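Local coordinates for 6-phosphogluconolactonase (Trypanosoma cruzi, PDB 6VYE), which probably hydrolyses 6-phosphogluconolactone to 6-phosphogluconate, the second step of the pentose phosphate pathway, at residues R41-G52 and E74-D83. Sequence-based numbering, arbitrary orientation.
With PO4 (phosphate ion), chain C.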
# COMPACT_ATOMS: atom_id res chain seq x y z
N ARG A 41 11.76 -12.36 16.56
CA ARG A 41 12.92 -11.94 15.72
C ARG A 41 13.24 -13.01 14.65
O ARG A 41 13.79 -12.64 13.61
CB ARG A 41 14.15 -11.64 16.59
CG ARG A 41 14.12 -10.25 17.21
CD ARG A 41 15.25 -9.99 18.20
NE ARG A 41 15.36 -8.60 18.63
CZ ARG A 41 14.62 -8.03 19.60
NH1 ARG A 41 14.80 -6.75 19.89
NH2 ARG A 41 13.67 -8.71 20.20
N THR A 42 12.91 -14.28 14.88
CA THR A 42 13.21 -15.37 13.92
C THR A 42 12.34 -15.25 12.66
O THR A 42 12.68 -15.87 11.69
CB THR A 42 13.11 -16.74 14.59
OG1 THR A 42 11.79 -16.89 15.10
CG2 THR A 42 14.15 -16.94 15.68
N ASN A 43 11.26 -14.47 12.69
CA ASN A 43 10.35 -14.24 11.53
C ASN A 43 10.75 -12.97 10.80
O ASN A 43 10.27 -12.76 9.65
CB ASN A 43 8.88 -14.11 11.93
CG ASN A 43 8.36 -15.35 12.61
OD1 ASN A 43 8.69 -16.45 12.21
ND2 ASN A 43 7.64 -15.18 13.70
N TRP A 44 11.61 -12.15 11.43
CA TRP A 44 12.17 -10.95 10.78
C TRP A 44 13.08 -11.41 9.65
O TRP A 44 13.71 -12.47 9.73
CB TRP A 44 12.89 -10.04 11.77
CG TRP A 44 12.07 -9.55 12.92
CD1 TRP A 44 10.78 -9.87 13.26
CD2 TRP A 44 12.54 -8.63 13.93
NE1 TRP A 44 10.43 -9.22 14.41
CE2 TRP A 44 11.48 -8.45 14.85
CE3 TRP A 44 13.75 -7.97 14.16
CZ2 TRP A 44 11.60 -7.62 15.97
CZ3 TRP A 44 13.87 -7.15 15.25
CH2 TRP A 44 12.81 -6.99 16.16
N PRO A 45 13.21 -10.63 8.55
CA PRO A 45 12.49 -9.37 8.38
C PRO A 45 11.05 -9.61 7.95
O PRO A 45 10.80 -10.49 7.13
CB PRO A 45 13.25 -8.65 7.25
CG PRO A 45 13.86 -9.78 6.45
CD PRO A 45 14.13 -10.91 7.44
N LEU A 46 10.14 -8.81 8.50
CA LEU A 46 8.72 -8.81 8.10
C LEU A 46 8.59 -8.04 6.79
O LEU A 46 9.19 -6.93 6.64
CB LEU A 46 7.88 -8.19 9.21
CG LEU A 46 7.97 -8.83 10.60
CD1 LEU A 46 7.03 -8.11 11.53
CD2 LEU A 46 7.57 -10.30 10.58
N SER A 47 7.76 -8.55 5.89
CA SER A 47 7.49 -7.93 4.57
C SER A 47 6.55 -6.74 4.75
O SER A 47 5.46 -6.89 5.30
CB SER A 47 6.99 -8.97 3.60
OG SER A 47 5.92 -9.69 4.14
N ILE A 48 6.96 -5.56 4.30
CA ILE A 48 6.07 -4.37 4.23
C ILE A 48 5.95 -3.91 2.77
O ILE A 48 6.95 -3.80 2.10
CB ILE A 48 6.56 -3.27 5.17
CG1 ILE A 48 5.54 -2.13 5.21
CG2 ILE A 48 7.96 -2.78 4.77
CD1 ILE A 48 5.67 -1.24 6.40
N ALA A 49 4.75 -3.56 2.31
CA ALA A 49 4.55 -2.93 1.00
C ALA A 49 4.23 -1.46 1.28
O ALA A 49 3.22 -1.20 2.00
CB ALA A 49 3.46 -3.61 0.23
N LEU A 50 5.11 -0.56 0.80
CA LEU A 50 5.06 0.89 1.06
C LEU A 50 4.09 1.54 0.07
O LEU A 50 4.01 1.08 -1.05
CB LEU A 50 6.45 1.50 0.91
CG LEU A 50 7.56 0.94 1.80
CD1 LEU A 50 8.87 1.67 1.54
CD2 LEU A 50 7.18 1.07 3.25
N SER A 51 3.37 2.58 0.49
CA SER A 51 2.66 3.50 -0.42
C SER A 51 3.50 4.76 -0.67
O SER A 51 4.42 5.06 0.16
CB SER A 51 1.31 3.85 0.15
OG SER A 51 1.53 4.41 1.44
N GLY A 52 3.21 5.47 -1.76
CA GLY A 52 3.76 6.83 -2.04
C GLY A 52 2.88 7.93 -1.45
O GLY A 52 1.90 7.62 -0.76
N GLU A 74 18.97 -4.21 13.15
CA GLU A 74 18.17 -5.38 13.61
C GLU A 74 17.40 -5.98 12.42
O GLU A 74 16.79 -7.06 12.61
CB GLU A 74 17.27 -5.04 14.80
CG GLU A 74 18.00 -4.73 16.09
CD GLU A 74 17.06 -4.72 17.30
OE1 GLU A 74 16.32 -5.73 17.50
OE2 GLU A 74 17.01 -3.68 18.02
N ARG A 75 17.47 -5.35 11.23
CA ARG A 75 16.91 -5.91 9.97
C ARG A 75 15.44 -6.31 10.18
O ARG A 75 15.09 -7.46 9.83
CB ARG A 75 17.78 -7.10 9.54
CG ARG A 75 19.25 -6.75 9.32
CD ARG A 75 20.18 -7.92 9.07
NE ARG A 75 19.59 -8.87 8.13
CZ ARG A 75 19.61 -8.76 6.81
NH1 ARG A 75 20.22 -7.76 6.23
NH2 ARG A 75 19.05 -9.69 6.06
N ALA A 76 14.62 -5.46 10.78
CA ALA A 76 13.23 -5.79 11.15
C ALA A 76 12.28 -5.87 9.94
O ALA A 76 11.29 -6.63 10.04
CB ALA A 76 12.72 -4.82 12.16
N LEU A 77 12.59 -5.20 8.82
CA LEU A 77 11.65 -5.02 7.69
C LEU A 77 12.36 -5.25 6.35
O LEU A 77 13.51 -4.80 6.15
CB LEU A 77 11.02 -3.61 7.70
CG LEU A 77 9.94 -3.35 8.76
CD1 LEU A 77 9.40 -1.93 8.68
CD2 LEU A 77 8.79 -4.33 8.69
N ARG A 78 11.61 -5.86 5.44
CA ARG A 78 11.95 -5.98 4.01
C ARG A 78 10.91 -5.15 3.26
O ARG A 78 9.70 -5.41 3.38
CB ARG A 78 12.02 -7.45 3.61
CG ARG A 78 12.74 -7.68 2.30
CD ARG A 78 12.51 -9.12 1.81
NE ARG A 78 13.16 -10.10 2.68
CZ ARG A 78 14.47 -10.38 2.69
NH1 ARG A 78 15.32 -9.74 1.91
NH2 ARG A 78 14.94 -11.27 3.53
N PHE A 79 11.41 -4.11 2.62
CA PHE A 79 10.61 -3.02 2.02
C PHE A 79 10.32 -3.38 0.56
O PHE A 79 11.26 -3.44 -0.26
CB PHE A 79 11.36 -1.69 2.17
CG PHE A 79 11.54 -1.22 3.60
CD1 PHE A 79 10.53 -0.50 4.22
CD2 PHE A 79 12.72 -1.46 4.28
CE1 PHE A 79 10.68 -0.07 5.53
CE2 PHE A 79 12.87 -1.03 5.59
CZ PHE A 79 11.87 -0.28 6.18
N PHE A 80 9.04 -3.53 0.26
CA PHE A 80 8.46 -3.70 -1.09
C PHE A 80 7.58 -2.48 -1.38
O PHE A 80 7.39 -1.68 -0.49
CB PHE A 80 7.61 -4.97 -1.13
CG PHE A 80 8.37 -6.25 -0.93
CD1 PHE A 80 8.72 -6.69 0.35
CD2 PHE A 80 8.71 -7.06 -2.00
CE1 PHE A 80 9.41 -7.88 0.54
CE2 PHE A 80 9.43 -8.23 -1.81
CZ PHE A 80 9.79 -8.64 -0.54
N PHE A 81 7.05 -2.38 -2.58
CA PHE A 81 6.17 -1.26 -2.99
C PHE A 81 4.82 -1.82 -3.37
O PHE A 81 4.78 -2.82 -4.11
CB PHE A 81 6.84 -0.45 -4.10
CG PHE A 81 8.05 0.27 -3.59
CD1 PHE A 81 7.94 1.57 -3.11
CD2 PHE A 81 9.26 -0.40 -3.48
CE1 PHE A 81 9.06 2.21 -2.60
CE2 PHE A 81 10.36 0.24 -2.92
CZ PHE A 81 10.26 1.55 -2.50
N GLY A 82 3.77 -1.23 -2.81
CA GLY A 82 2.38 -1.57 -3.15
C GLY A 82 2.08 -1.13 -4.57
O GLY A 82 1.23 -1.72 -5.19
N ASP A 83 2.72 -0.06 -5.01
CA ASP A 83 2.69 0.40 -6.41
C ASP A 83 3.94 1.23 -6.71
O ASP A 83 4.67 1.67 -5.77
CB ASP A 83 1.40 1.17 -6.74
CG ASP A 83 1.29 2.53 -6.09
OD1 ASP A 83 1.87 2.71 -4.99
OD2 ASP A 83 0.58 3.39 -6.68
P PO4 C . 12.29 -12.23 20.44
O1 PO4 C . 12.71 -12.41 21.91
O2 PO4 C . 11.86 -13.57 19.92
O3 PO4 C . 11.11 -11.31 20.42
O4 PO4 C . 13.45 -11.67 19.72
O HOH W 1 10.80 -10.52 4.40
O HOH W 2 1.10 4.27 -3.32
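R41 reaches E74 at the entrance to a pair of parallel strands, 46-50 and 77-81. Along the R41 side chain, CB, CG and CD all run past O4 of a phosphate ion probably from the crystallisation liquor, and CG also lies over one face of the W44 ring, toward its rim. With the chain extended from CG to NE (chi2 174°, chi3 171°), NE and NH1 both close side-on onto OE1 of E74, at 3.2 and 3.0 Å, in a salt bridge whose guanidinium and carboxylate planes are nearly coplanar, OE1 being tilted slightly out of the guanidinium plane. At the tip, NH2 turns to the phosphate, donating to O4 at 3.0 Å. The opposite face of W44 receives CB of A76, again toward the rim, in a CH-pi contact, 4.2 Å from the centroid of the six-membered ring.

Beyond the cis-proline P45, six backbone hydrogen bonds, from L46 N to A76 O through G82 N to L50 O, join neighbouring strands of the central mixed sheet; the largely helical segment between them makes this a beta-alpha-beta crossover. On one face, CG2 of I48 presses obliquely on CD1 of F79 at 3.5 Å, while L50 touches F79 and F81, which helix 95-104 covers. S47 and F80 occupy the other face, under helix 128-146.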